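Local coordinates for protein SOSEKI 4 (Arabidopsis thaliana, PDB 6RSN) that forms polymer filaments through its DIX-like domain and interprets global polarity cues to guide cell polarization and the orientation of division, at residues Y10-N15 against N49-L54. The protein carries 1 engineered substitution. Residues are numbered along the deposited sequence; the frame is centred on the assembly and turned at random.
Sequences YYLSRN and NGMACL. With SO4 (sulfate ion), chain B.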
loop_
_atom_site.group_PDB
_atom_site.type_symbol
_atom_site.label_atom_id
_atom_site.label_comp_id
_atom_site.label_asym_id
_atom_site.label_seq_id
_atom_site.Cartn_x
_atom_site.Cartn_y
_atom_site.Cartn_z
ATOM N N TYR A 10 -2.260 5.677 0.041
ATOM C CA TYR A 10 -1.233 5.217 0.989
ATOM C C TYR A 10 -0.772 6.354 1.899
ATOM O O TYR A 10 -0.654 7.534 1.502
ATOM C CB TYR A 10 -0.045 4.521 0.284
ATOM C CG TYR A 10 0.820 5.394 -0.605
ATOM C CD1 TYR A 10 0.514 5.576 -1.943
ATOM C CD2 TYR A 10 1.916 6.077 -0.093
ATOM C CE1 TYR A 10 1.304 6.378 -2.767
ATOM C CE2 TYR A 10 2.726 6.875 -0.900
ATOM C CZ TYR A 10 2.390 7.062 -2.230
ATOM O OH TYR A 10 3.186 7.862 -3.018
ATOM N N TYR A 11 -0.442 5.997 3.156
ATOM C CA TYR A 11 0.092 6.909 4.156
ATOM C C TYR A 11 1.561 6.561 4.382
ATOM O O TYR A 11 1.915 5.379 4.414
ATOM C CB TYR A 11 -0.590 6.656 5.506
ATOM C CG TYR A 11 -2.028 7.103 5.530
ATOM C CD1 TYR A 11 -3.017 6.262 5.038
ATOM C CD2 TYR A 11 -2.374 8.347 6.037
ATOM C CE1 TYR A 11 -4.339 6.668 5.098
ATOM C CE2 TYR A 11 -3.706 8.777 6.073
ATOM C CZ TYR A 11 -4.674 7.914 5.596
ATOM O OH TYR A 11 -6.010 8.245 5.577
ATOM N N LEU A 12 2.442 7.557 4.327
ATOM C CA LEU A 12 3.826 7.231 4.703
ATOM C C LEU A 12 4.050 7.705 6.126
ATOM O O LEU A 12 3.625 8.804 6.491
ATOM C CB LEU A 12 4.824 8.005 3.826
ATOM C CG LEU A 12 4.726 7.643 2.360
ATOM C CD1 LEU A 12 5.791 8.433 1.568
ATOM C CD2 LEU A 12 4.927 6.115 2.188
ATOM N N SER A 13 4.767 6.890 6.899
ATOM C CA SER A 13 4.951 7.190 8.306
ATOM C C SER A 13 6.437 7.265 8.522
ATOM O O SER A 13 7.132 6.299 8.231
ATOM C CB SER A 13 4.327 6.056 9.136
ATOM O OG SER A 13 4.624 6.262 10.516
ATOM N N ARG A 14 6.935 8.407 9.011
ATOM C CA ARG A 14 8.356 8.492 9.273
ATOM C C ARG A 14 8.576 8.501 10.788
ATOM O O ARG A 14 8.791 7.454 11.407
ATOM C CB ARG A 14 8.913 9.698 8.518
ATOM C CG ARG A 14 8.773 9.580 7.009
ATOM C CD ARG A 14 9.287 10.904 6.474
ATOM N NE ARG A 14 9.425 11.037 5.027
ATOM C CZ ARG A 14 8.429 11.286 4.169
ATOM N NH1 ARG A 14 7.176 11.392 4.587
ATOM N NH2 ARG A 14 8.693 11.407 2.879
ATOM N N ASN A 15 8.472 9.696 11.374
ATOM C CA ASN A 15 8.482 9.878 12.817
ATOM C C ASN A 15 7.104 9.514 13.367
ATOM O O ASN A 15 6.967 9.126 14.527
ATOM C CB ASN A 15 8.844 11.322 13.170
ATOM C CG ASN A 15 10.049 11.785 12.383
ATOM O OD1 ASN A 15 11.132 11.235 12.542
ATOM N ND2 ASN A 15 9.872 12.766 11.514
ATOM N N ASN A 49 12.846 3.816 -8.529
ATOM C CA ASN A 49 13.050 2.544 -7.837
ATOM C C ASN A 49 13.518 2.696 -6.396
ATOM O O ASN A 49 13.314 1.790 -5.579
ATOM C CB ASN A 49 14.120 1.713 -8.553
ATOM C CG ASN A 49 13.564 1.094 -9.820
ATOM O OD1 ASN A 49 14.143 1.182 -10.900
ATOM N ND2 ASN A 49 12.441 0.441 -9.690
ATOM N N GLY A 50 14.124 3.831 -6.101
ATOM C CA GLY A 50 14.638 4.001 -4.755
ATOM C C GLY A 50 13.637 4.435 -3.686
ATOM O O GLY A 50 14.056 4.653 -2.535
HETATM N N MSE A 51 12.333 4.558 -4.025
HETATM C CA MSE A 51 11.391 5.047 -3.024
HETATM C C MSE A 51 10.786 3.864 -2.251
HETATM O O MSE A 51 10.829 3.847 -0.987
HETATM C CB MSE A 51 10.332 5.903 -3.755
HETATM C CG MSE A 51 9.255 6.465 -2.809
HETATM SE SE MSE A 51 7.663 5.258 -2.721
HETATM C CE MSE A 51 6.546 6.340 -1.482
ATOM N N ALA A 52 10.094 2.910 -2.928
ATOM C CA ALA A 52 9.224 2.007 -2.154
ATOM C C ALA A 52 10.043 1.089 -1.245
ATOM O O ALA A 52 9.540 0.689 -0.213
ATOM C CB ALA A 52 8.351 1.204 -3.055
ATOM N N CYS A 53 11.311 0.852 -1.594
ATOM C CA CYS A 53 12.160 -0.006 -0.789
ATOM C C CYS A 53 12.580 0.699 0.494
ATOM O O CYS A 53 13.141 -0.049 1.361
ATOM C CB CYS A 53 13.439 -0.433 -1.534
ATOM S SG CYS A 53 14.360 0.989 -2.212
ATOM N N LEU A 54 12.244 1.985 0.697
ATOM C CA LEU A 54 12.578 2.646 1.979
ATOM C C LEU A 54 11.534 2.339 3.065
ATOM O O LEU A 54 11.693 2.761 4.213
ATOM C CB LEU A 54 12.652 4.160 1.752
ATOM C CG LEU A 54 13.750 4.654 0.808
ATOM C CD1 LEU A 54 13.483 6.122 0.576
ATOM C CD2 LEU A 54 15.105 4.480 1.477
HETATM S S SO4 B . 6.849 12.220 0.057
HETATM O O1 SO4 B . 8.224 11.785 0.058
HETATM O O2 SO4 B . 6.600 13.058 -1.080
HETATM O O3 SO4 B . 5.982 11.071 -0.008
HETATM O O4 SO4 B . 6.584 12.965 1.259
#
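Met51, a selenomethionine here, joins the two segments through its terminal methyl, which reaches Leu12 and Tyr10 together. Its CE lies 3.8 Å from CD1 of Leu12, the two side chains meeting tip to tip, and CD2 of the same leucine is 4.0 Å from that methyl. The Tyr10 ring comes from the opposite direction and meets the methyl obliquely, CE2 standing 3.9 Å from CE of Met51. Met51 gets there by setting CG anti to the backbone N (chi1 179°) and then bending at chi2 (-93°). All three side chains are buried, and no hydrogen bond crosses between the segments. CG of Leu12 lies at the edge of the Tyr10 ring, in its plane. The Tyr10 hydroxyl is tied to Arg47, which also binds a sulfate, probably from the crystallisation liquor. The sulfur of this ion lies in the plane of the Arg14 guanidinium, at its edge; NH2 of Arg14 bonds sulfate O4 at 3.1 Å and, weakly because of the bent angle (124°), O1 at 2.9 Å, though the arginine is poorly ordered. Leu54 N bonds back to Met51 O at 2.9 Å. In the ubiquitin-like fold of this DIX-like domain, the contact links the short, weakly bonded helix 49-52 to strand 5-13 of the mixed sheet through Met51 alone; Leu43 of helix 36-47 touches both Tyr10 and Met51, while Tyr55 and Trp57 of strand 55-63 pack on Leu12.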